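PDB 3L1W: uncharacterized protein, which is of unknown function but belongs to the endonuclease/exonuclease/phosphatase family and possibly acts as a 3'-5' RNA exonuclease. Local coordinates for residues 39-44 with 50-55; 209-214 with 241-246. One frame throughout, in Å; residues are numbered along the deposited sequence.

Contact 1: 39-44 with 50-55; sequences CCIQEV and RDLKAY
Leu52 reaches from the helix to Ile41 and Val44 on the strand, and these three buried side chains make the whole contact. It is apolar. One methyl group does the work: Leu52 CD1 lies 4.0 Å from Ile41 CG2, and Val44 CG1 is equally far from Leu52 CD1, at 4.0 Å. Leu52 and Ile41 run alongside each other, pointing opposite ways. Val44 lies roughly perpendicular to Leu52. The second torsion of Leu52 is extended (chi2 174°), which carries CD1 straight out from the helix toward the strand. On the strand side, Ile41 meets it with its branch methyl and not with the end of the longer arm.

The backbones stay well apart, with Val44 CA 9.2 Å from Leu52 CA. A G1 beta bulge is consistent with Ile41 and Val44, three residues apart, facing the same helix. Glu43 and Val44 both lie opposite Gly73, and the shift in alternation probably lets Val44 face Leu52 while Glu43 points elsewhere. Val8 touches Ile41 and Val44, and Cys28 and Ile31 of helix 20-34 touch Leu52.

Polar groups bond elsewhere. Gln42 NE2 bonds to Asn130 and Thr5, and the Glu43 carboxylate to Asn7 ND2 and the Val10 backbone N. Gln42 and Glu43 match the Gln-Glu motif of this family, whose glutamate binds a metal ion in relatives. On the helix, Asp51 OD2 bonds to Trp20 NE1.

The chemistry thus splits the strand by side. One side gives an oily seat for helix 46-55, held by dispersion and burial with no directional bond. Gln42 and Glu43, turned away from the helix, are held by hydrogen bonds of their own.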
loop_
_atom_site.group_PDB
_atom_site.type_symbol
_atom_site.label_atom_id
_atom_site.label_comp_id
_atom_site.label_asym_id
_atom_site.label_seq_id
_atom_site.Cartn_x
_atom_site.Cartn_y
_atom_site.Cartn_z
ATOM N N CYS A 39 7.829 -10.562 7.773
ATOM C CA CYS A 39 6.869 -11.189 6.873
ATOM C C CYS A 39 7.105 -12.687 6.870
ATOM O O CYS A 39 8.221 -13.141 6.612
ATOM C CB CYS A 39 7.038 -10.641 5.443
ATOM S SG CYS A 39 5.731 -11.175 4.272
ATOM N N CYS A 40 6.059 -13.463 7.145
ATOM C CA CYS A 40 6.135 -14.907 6.944
ATOM C C CYS A 40 5.892 -15.202 5.471
ATOM O O CYS A 40 4.975 -14.650 4.864
ATOM C CB CYS A 40 5.096 -15.632 7.802
ATOM S SG CYS A 40 5.522 -15.664 9.565
ATOM N N ILE A 41 6.725 -16.068 4.901
ATOM C CA ILE A 41 6.650 -16.418 3.495
ATOM C C ILE A 41 6.397 -17.908 3.372
ATOM O O ILE A 41 7.046 -18.700 4.056
ATOM C CB ILE A 41 7.995 -16.121 2.797
ATOM C CG1 ILE A 41 8.285 -14.615 2.794
ATOM C CG2 ILE A 41 7.999 -16.644 1.347
ATOM C CD1 ILE A 41 7.301 -13.811 1.938
ATOM N N GLN A 42 5.459 -18.300 2.509
ATOM C CA GLN A 42 5.274 -19.713 2.180
ATOM C C GLN A 42 5.610 -20.001 0.718
ATOM O O GLN A 42 5.538 -19.109 -0.132
ATOM C CB GLN A 42 3.844 -20.189 2.468
ATOM C CG GLN A 42 3.369 -19.960 3.897
ATOM C CD GLN A 42 2.946 -18.518 4.111
ATOM O OE1 GLN A 42 2.312 -17.917 3.243
ATOM N NE2 GLN A 42 3.285 -17.960 5.266
ATOM N N GLU A 43 5.968 -21.256 0.455
ATOM C CA GLU A 43 6.179 -21.807 -0.895
ATOM C C GLU A 43 7.422 -21.272 -1.597
ATOM O O GLU A 43 7.338 -20.712 -2.685
ATOM C CB GLU A 43 4.936 -21.628 -1.774
ATOM C CG GLU A 43 3.713 -22.368 -1.240
ATOM C CD GLU A 43 2.634 -22.603 -2.286
ATOM O OE1 GLU A 43 2.943 -22.572 -3.489
ATOM O OE2 GLU A 43 1.468 -22.853 -1.901
ATOM N N VAL A 44 8.577 -21.447 -0.969
ATOM C CA VAL A 44 9.828 -21.031 -1.585
ATOM C C VAL A 44 10.823 -22.186 -1.684
ATOM O O VAL A 44 11.288 -22.722 -0.674
ATOM C CB VAL A 44 10.458 -19.821 -0.852
ATOM C CG1 VAL A 44 9.648 -18.565 -1.151
ATOM C CG2 VAL A 44 10.543 -20.066 0.666
ATOM N N ARG A 50 16.997 -17.758 -2.325
ATOM C CA ARG A 50 18.153 -16.987 -2.783
ATOM C C ARG A 50 17.717 -15.639 -3.348
ATOM O O ARG A 50 18.334 -14.613 -3.058
ATOM C CB ARG A 50 18.959 -17.751 -3.839
ATOM C CG ARG A 50 19.757 -18.934 -3.313
ATOM C CD ARG A 50 20.837 -19.363 -4.312
ATOM N NE ARG A 50 20.287 -19.882 -5.568
ATOM C CZ ARG A 50 20.019 -19.140 -6.640
ATOM N NH1 ARG A 50 20.239 -17.832 -6.620
ATOM N NH2 ARG A 50 19.522 -19.705 -7.736
ATOM N N ASP A 51 16.645 -15.638 -4.142
ATOM C CA ASP A 51 16.124 -14.405 -4.719
ATOM C C ASP A 51 15.584 -13.450 -3.654
ATOM O O ASP A 51 15.790 -12.236 -3.742
ATOM C CB ASP A 51 15.042 -14.699 -5.771
ATOM C CG ASP A 51 15.618 -15.253 -7.067
ATOM O OD1 ASP A 51 16.810 -15.007 -7.361
ATOM O OD2 ASP A 51 14.871 -15.936 -7.797
ATOM N N LEU A 52 14.893 -13.978 -2.644
ATOM C CA LEU A 52 14.426 -13.113 -1.561
ATOM C C LEU A 52 15.596 -12.427 -0.866
ATOM O O LEU A 52 15.526 -11.239 -0.561
ATOM C CB LEU A 52 13.599 -13.892 -0.541
ATOM C CG LEU A 52 12.231 -14.355 -1.040
ATOM C CD1 LEU A 52 11.551 -15.242 0.003
ATOM C CD2 LEU A 52 11.358 -13.166 -1.384
ATOM N N LYS A 53 16.655 -13.181 -0.584
ATOM C CA LYS A 53 17.844 -12.590 0.020
ATOM C C LYS A 53 18.503 -11.554 -0.887
ATOM O O LYS A 53 18.978 -10.525 -0.416
ATOM C CB LYS A 53 18.866 -13.669 0.403
ATOM C CG LYS A 53 18.384 -14.628 1.488
ATOM C CD LYS A 53 19.436 -15.702 1.763
ATOM C CE LYS A 53 18.958 -16.682 2.817
ATOM N NZ LYS A 53 19.886 -17.849 2.972
ATOM N N ALA A 54 18.542 -11.831 -2.185
ATOM C CA ALA A 54 19.266 -10.964 -3.110
ATOM C C ALA A 54 18.496 -9.687 -3.440
ATOM O O ALA A 54 19.089 -8.609 -3.565
ATOM C CB ALA A 54 19.590 -11.721 -4.386
ATOM N N TYR A 55 17.178 -9.813 -3.565
ATOM C CA TYR A 55 16.363 -8.727 -4.117
ATOM C C TYR A 55 15.416 -8.038 -3.141
ATOM O O TYR A 55 14.734 -7.093 -3.519
ATOM C CB TYR A 55 15.590 -9.221 -5.349
ATOM C CG TYR A 55 16.508 -9.610 -6.477
ATOM C CD1 TYR A 55 17.132 -8.646 -7.246
ATOM C CD2 TYR A 55 16.753 -10.945 -6.769
ATOM C CE1 TYR A 55 17.979 -8.995 -8.279
ATOM C CE2 TYR A 55 17.600 -11.307 -7.805
ATOM C CZ TYR A 55 18.211 -10.323 -8.552
ATOM O OH TYR A 55 19.065 -10.662 -9.576
#

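Contact 2: 209-214 with 241-246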
loop_
_atom_site.group_PDB
_atom_site.type_symbol
_atom_site.label_atom_id
_atom_site.label_comp_id
_atom_site.label_asym_id
_atom_site.label_seq_id
_atom_site.Cartn_x
_atom_site.Cartn_y
_atom_site.Cartn_z
ATOM N N ALA A 209 -16.080 -11.802 -3.889
ATOM C CA ALA A 209 -16.905 -12.796 -3.215
ATOM C C ALA A 209 -16.415 -14.216 -3.514
ATOM O O ALA A 209 -16.719 -15.155 -2.776
ATOM C CB ALA A 209 -18.357 -12.635 -3.612
ATOM N N GLU A 210 -15.636 -14.357 -4.585
ATOM C CA GLU A 210 -15.112 -15.659 -5.009
ATOM C C GLU A 210 -13.685 -15.949 -4.540
ATOM O O GLU A 210 -13.146 -17.026 -4.798
ATOM C CB GLU A 210 -15.192 -15.782 -6.530
ATOM C CG GLU A 210 -16.625 -15.845 -7.050
ATOM C CD GLU A 210 -16.714 -15.784 -8.564
ATOM O OE1 GLU A 210 -15.792 -16.269 -9.246
ATOM O OE2 GLU A 210 -17.717 -15.249 -9.074
ATOM N N LEU A 211 -13.064 -14.998 -3.858
ATOM C CA LEU A 211 -11.749 -15.267 -3.278
ATOM C C LEU A 211 -11.880 -16.345 -2.208
ATOM O O LEU A 211 -12.902 -16.429 -1.530
ATOM C CB LEU A 211 -11.180 -14.008 -2.650
ATOM C CG LEU A 211 -10.961 -12.877 -3.650
ATOM C CD1 LEU A 211 -10.733 -11.566 -2.921
ATOM C CD2 LEU A 211 -9.782 -13.204 -4.563
ATOM N N GLU A 212 -10.862 -17.189 -2.072
ATOM C CA GLU A 212 -10.820 -18.115 -0.949
ATOM C C GLU A 212 -10.141 -17.445 0.245
ATOM O O GLU A 212 -9.141 -16.749 0.090
ATOM C CB GLU A 212 -10.074 -19.396 -1.341
ATOM C CG GLU A 212 -10.718 -20.128 -2.514
ATOM C CD GLU A 212 -10.017 -21.431 -2.848
ATOM O OE1 GLU A 212 -9.362 -22.003 -1.953
ATOM O OE2 GLU A 212 -10.113 -21.877 -4.009
ATOM N N GLU A 213 -10.706 -17.644 1.431
ATOM C CA GLU A 213 -10.121 -17.119 2.661
ATOM C C GLU A 213 -9.290 -18.212 3.316
ATOM O O GLU A 213 -9.781 -18.963 4.170
ATOM C CB GLU A 213 -11.212 -16.659 3.630
ATOM C CG GLU A 213 -12.067 -15.527 3.103
ATOM C CD GLU A 213 -13.284 -15.249 3.966
ATOM O OE1 GLU A 213 -13.432 -15.880 5.036
ATOM O OE2 GLU A 213 -14.103 -14.401 3.559
ATOM N N ILE A 214 -8.030 -18.314 2.912
ATOM C CA ILE A 214 -7.199 -19.405 3.415
ATOM C C ILE A 214 -5.939 -18.945 4.160
ATOM O O ILE A 214 -5.315 -19.737 4.862
ATOM C CB ILE A 214 -6.829 -20.421 2.303
ATOM C CG1 ILE A 214 -6.076 -19.747 1.146
ATOM C CG2 ILE A 214 -8.091 -21.153 1.807
ATOM C CD1 ILE A 214 -5.639 -20.746 0.057
ATOM N N ASP A 241 -0.457 -15.967 -6.575
ATOM C CA ASP A 241 -1.871 -16.338 -6.618
ATOM C C ASP A 241 -2.569 -16.128 -5.274
ATOM O O ASP A 241 -3.770 -16.380 -5.143
ATOM C CB ASP A 241 -2.107 -17.759 -7.183
ATOM C CG ASP A 241 -1.349 -18.850 -6.428
ATOM O OD1 ASP A 241 -0.575 -18.552 -5.495
ATOM O OD2 ASP A 241 -1.536 -20.031 -6.799
ATOM N N HIS A 242 -1.805 -15.661 -4.282
ATOM C CA HIS A 242 -2.378 -15.114 -3.050
ATOM C C HIS A 242 -2.100 -13.621 -2.978
ATOM O O HIS A 242 -1.082 -13.154 -3.490
ATOM C CB HIS A 242 -1.703 -15.717 -1.818
ATOM C CG HIS A 242 -1.897 -17.189 -1.660
ATOM N ND1 HIS A 242 -2.474 -17.745 -0.535
ATOM C CD2 HIS A 242 -1.529 -18.225 -2.449
ATOM C CE1 HIS A 242 -2.490 -19.061 -0.660
ATOM N NE2 HIS A 242 -1.910 -19.378 -1.805
ATOM N N PHE A 243 -2.967 -12.883 -2.299
ATOM C CA PHE A 243 -2.612 -11.527 -1.863
ATOM C C PHE A 243 -1.827 -11.636 -0.563
ATOM O O PHE A 243 -2.121 -12.497 0.266
ATOM C CB PHE A 243 -3.868 -10.705 -1.552
ATOM C CG PHE A 243 -4.767 -10.484 -2.730
ATOM C CD1 PHE A 243 -4.234 -10.135 -3.960
ATOM C CD2 PHE A 243 -6.150 -10.587 -2.599
ATOM C CE1 PHE A 243 -5.067 -9.907 -5.056
ATOM C CE2 PHE A 243 -6.990 -10.353 -3.685
ATOM C CZ PHE A 243 -6.449 -10.017 -4.914
ATOM N N PRO A 244 -0.841 -10.745 -0.357
ATOM C CA PRO A 244 -0.298 -10.620 0.998
ATOM C C PRO A 244 -1.395 -10.190 1.967
ATOM O O PRO A 244 -2.346 -9.472 1.599
ATOM C CB PRO A 244 0.734 -9.480 0.872
ATOM C CG PRO A 244 1.010 -9.357 -0.607
ATOM C CD PRO A 244 -0.256 -9.777 -1.295
ATOM N N LEU A 245 -1.242 -10.608 3.216
ATOM C CA LEU A 245 -2.150 -10.226 4.281
ATOM C C LEU A 245 -1.285 -9.545 5.317
ATOM O O LEU A 245 -0.275 -10.108 5.745
ATOM C CB LEU A 245 -2.799 -11.481 4.886
ATOM C CG LEU A 245 -3.694 -11.343 6.113
ATOM C CD1 LEU A 245 -4.852 -10.393 5.832
ATOM C CD2 LEU A 245 -4.216 -12.738 6.525
ATOM N N GLU A 246 -1.653 -8.333 5.705
ATOM C CA GLU A 246 -0.882 -7.624 6.712
ATOM C C GLU A 246 -1.703 -7.219 7.935
ATOM O O GLU A 246 -2.936 -7.181 7.893
ATOM C CB GLU A 246 -0.170 -6.416 6.097
ATOM C CG GLU A 246 -1.082 -5.271 5.714
ATOM C CD GLU A 246 -0.314 -3.964 5.511
ATOM O OE1 GLU A 246 0.765 -3.976 4.879
ATOM O OE2 GLU A 246 -0.790 -2.920 5.995
#
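Ile214 and His242 mark the nearest approach of the two backbones, with Ile214 CA 9.1 Å from His242 CA, and no hydrogen bond joins the segments. Two separate side-chain pairs bridge the gap. In the first, Ile214 CD1 comes within 3.6 Å of His242 CE1, and the isoleucine lies roughly perpendicular to the histidine side chain. Ile214 CG1 sits between its own backbone N and carbonyl carbon (chi1 59°), and the extended arm then sends CD1 on to the imidazole. Asp215 and Phe199 hold the ring: His242 ND1 bonds to Asp215 OD2, and Phe199 makes an edge-to-face stack with the imidazole. Separately, Asp241 OD1 lies in the ring plane at its edge.

In the second pair, Leu211 CD1 meets the edge of the Phe243 ring, 4.0 Å from Phe243 CE2. Leu211 CD2 is nearly as close to the same carbon. Phe238 stacks edge-to-face with Phe243.

Ser240, Asp241 and His242 match the Ser-Asp-His signature of the family, so the first pair probably borders the active site. The contact ties the loop before strand 215-220 to the chain leading into strand 245-251, which runs between strands 2-7 and 222-229. It so joins the lead-ins to strands of the two different sheets of this DNase I-like fold.

Overall arrangement
Both contacts are buried, and both reach the seven-strand sheet. Contact 1 lies on strand 38-44, and contact 2 leads into strand 245-251; strand 2-7 separates these two in the sheet. Their centres are 19 Å apart, and their nearest atoms, about 5 Å apart, do not touch. Contact 1 is local along the chain and seats a helix on a strand through aliphatic groups alone. Contact 2 joins segments far apart in sequence, mostly loop, and uses aromatic rings, one of them an imidazole with a polar partner. In contact 1 the probable Gln-Glu motif lies next to the apolar touch; in contact 2 the histidine of the probable Ser-Asp-His motif takes part in it.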